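Long-range contact in outer membrane protein Omp121 (Bacteroides thetaiotaomicron, PDB 5FQ8), which probably takes up nutrients across the outer membrane as a TonB-dependent receptor, a beta-barrel with a plug domain, and binds calcium: residues Y667-T672 against K696-G701. Numbering follows the deposited sequence.
Sequences YYNRNT and KIRNRG
Backbone hydrogen bonds in three antiparallel pairs join residues 667-672 to 697-701. At Thr672 and Ile697 the bond from Thr672 N to Ile697 O is 3.0 Å long and virtually straight (179°); Arg670 N lies closer to its acceptor, 2.8 Å from Asn699 O, but its N-H meets the oxygen at a bend. The ladder slackens at Tyr668 and Gly701, where Tyr668 N to Gly701 O is a weak bond of 3.4 Å. A water bound 2.6 Å from Ile697 O gives that carbonyl a second donor and accepts from Asn699 ND2, 2.7 Å away, while also bonding Thr672 OG1; a hydroxyl and an amide N-H let both residues hold it beside the carbonyl.

Tyr668 CG lies between the backbone N and the carbonyl carbon (chi1 58°), which lays the ring over Gly701, whose CA is 4.0 Å from the ring centroid in a CH-pi contact. Gly701 has no side chain to obstruct it; a CB there would collide with Tyr668 OH. An alanine here, lacking ring and hydroxyl, would probably leave Gly701 uncovered and loosen the tie to Asn727.

On the other face of the strands, the amides of Asn669 and Asn671 run alongside Arg700 and Arg698. Asn669 OD1 sits 3.1 Å from Arg700 CD, and Asn671 ND2 lies 3.4 Å from Arg698 CG, so each amide packs on aliphatic arginine carbons.

The face bearing Tyr668, Arg670 and Asn699 meets the plug: Arg670 reaches the Lys145 and Ala158 carbonyls besides its salt bridge to Glu647, and Asn699 bridges Val91 O and Asn727 ND2. Strands 643-656 and 716-731 flank the pair, continuing the antiparallel barrel wall.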
# COMPACT_ATOMS: atom_id res chain seq x y z
N TYR B 667 -46.69 -16.81 -20.56
CA TYR B 667 -47.02 -16.94 -19.15
C TYR B 667 -46.02 -17.90 -18.52
O TYR B 667 -45.89 -19.04 -18.97
CB TYR B 667 -48.43 -17.48 -18.95
CG TYR B 667 -49.54 -16.54 -19.35
CD1 TYR B 667 -50.04 -15.62 -18.45
CD2 TYR B 667 -50.10 -16.60 -20.62
CE1 TYR B 667 -51.06 -14.77 -18.81
CE2 TYR B 667 -51.12 -15.75 -20.99
CZ TYR B 667 -51.59 -14.83 -20.08
OH TYR B 667 -52.60 -13.98 -20.43
N TYR B 668 -45.32 -17.44 -17.49
CA TYR B 668 -44.21 -18.19 -16.91
C TYR B 668 -44.36 -18.31 -15.41
O TYR B 668 -44.92 -17.45 -14.74
CB TYR B 668 -42.89 -17.54 -17.22
CG TYR B 668 -42.79 -16.13 -16.73
CD1 TYR B 668 -42.36 -15.84 -15.45
CD2 TYR B 668 -43.10 -15.08 -17.57
CE1 TYR B 668 -42.26 -14.55 -15.02
CE2 TYR B 668 -43.01 -13.79 -17.14
CZ TYR B 668 -42.59 -13.53 -15.87
OH TYR B 668 -42.51 -12.23 -15.48
N ASN B 669 -43.79 -19.39 -14.88
CA ASN B 669 -43.81 -19.67 -13.45
C ASN B 669 -42.44 -20.23 -13.08
O ASN B 669 -42.14 -21.38 -13.39
CB ASN B 669 -44.94 -20.64 -13.11
CG ASN B 669 -44.89 -21.12 -11.69
OD1 ASN B 669 -45.41 -20.47 -10.80
ND2 ASN B 669 -44.28 -22.27 -11.47
N ARG B 670 -41.63 -19.42 -12.41
CA ARG B 670 -40.21 -19.68 -12.17
C ARG B 670 -39.96 -19.87 -10.68
O ARG B 670 -40.33 -19.01 -9.88
CB ARG B 670 -39.38 -18.51 -12.69
CG ARG B 670 -37.94 -18.77 -12.98
CD ARG B 670 -37.30 -17.44 -13.30
NE ARG B 670 -36.26 -17.50 -14.32
CZ ARG B 670 -36.49 -17.47 -15.62
NH1 ARG B 670 -37.72 -17.39 -16.07
NH2 ARG B 670 -35.49 -17.53 -16.48
N ASN B 671 -39.31 -20.98 -10.31
CA ASN B 671 -38.95 -21.26 -8.92
C ASN B 671 -37.46 -21.57 -8.84
O ASN B 671 -37.03 -22.61 -9.34
CB ASN B 671 -39.76 -22.42 -8.33
CG ASN B 671 -41.15 -22.00 -7.91
OD1 ASN B 671 -42.14 -22.41 -8.51
ND2 ASN B 671 -41.24 -21.18 -6.88
N THR B 672 -36.71 -20.71 -8.18
CA THR B 672 -35.29 -20.94 -7.91
C THR B 672 -35.15 -21.47 -6.48
O THR B 672 -35.43 -20.75 -5.52
CB THR B 672 -34.50 -19.66 -8.10
OG1 THR B 672 -34.73 -19.17 -9.42
CG2 THR B 672 -33.02 -19.92 -7.92
N LYS B 696 -37.39 -21.29 -2.01
CA LYS B 696 -37.76 -20.91 -3.37
C LYS B 696 -37.95 -19.41 -3.48
O LYS B 696 -38.67 -18.80 -2.69
CB LYS B 696 -39.03 -21.63 -3.79
CG LYS B 696 -38.90 -23.13 -3.82
CD LYS B 696 -40.24 -23.82 -3.97
CE LYS B 696 -40.03 -25.30 -3.96
NZ LYS B 696 -41.20 -26.03 -4.42
N ILE B 697 -37.30 -18.82 -4.46
CA ILE B 697 -37.60 -17.47 -4.91
C ILE B 697 -38.42 -17.60 -6.19
O ILE B 697 -37.94 -18.14 -7.19
CB ILE B 697 -36.33 -16.66 -5.15
CG1 ILE B 697 -35.42 -16.78 -3.94
CG2 ILE B 697 -36.66 -15.21 -5.40
CD1 ILE B 697 -35.76 -15.81 -2.90
N ARG B 698 -39.66 -17.12 -6.14
CA ARG B 698 -40.60 -17.34 -7.22
C ARG B 698 -40.78 -16.07 -8.04
O ARG B 698 -40.90 -14.98 -7.48
CB ARG B 698 -41.95 -17.80 -6.67
CG ARG B 698 -42.90 -18.28 -7.73
CD ARG B 698 -44.14 -18.83 -7.11
NE ARG B 698 -44.91 -17.77 -6.50
CZ ARG B 698 -45.95 -17.97 -5.70
NH1 ARG B 698 -46.33 -19.20 -5.41
NH2 ARG B 698 -46.60 -16.94 -5.20
N ASN B 699 -40.76 -16.23 -9.36
CA ASN B 699 -41.08 -15.16 -10.30
C ASN B 699 -42.14 -15.69 -11.26
O ASN B 699 -41.89 -16.64 -12.00
CB ASN B 699 -39.85 -14.67 -11.05
CG ASN B 699 -38.93 -13.85 -10.18
OD1 ASN B 699 -39.16 -12.67 -9.95
ND2 ASN B 699 -37.88 -14.48 -9.69
N ARG B 700 -43.32 -15.08 -11.22
CA ARG B 700 -44.43 -15.39 -12.12
C ARG B 700 -44.86 -14.12 -12.81
O ARG B 700 -44.80 -13.03 -12.24
CB ARG B 700 -45.65 -15.94 -11.37
CG ARG B 700 -45.54 -17.32 -10.78
CD ARG B 700 -46.91 -17.84 -10.33
NE ARG B 700 -47.77 -16.82 -9.72
CZ ARG B 700 -48.82 -17.09 -8.96
NH1 ARG B 700 -49.14 -18.35 -8.70
NH2 ARG B 700 -49.55 -16.10 -8.46
N GLY B 701 -45.35 -14.25 -14.04
CA GLY B 701 -45.87 -13.09 -14.72
C GLY B 701 -46.32 -13.32 -16.14
O GLY B 701 -46.55 -14.45 -16.56
O HOH W 1 -37.16 -17.02 -9.39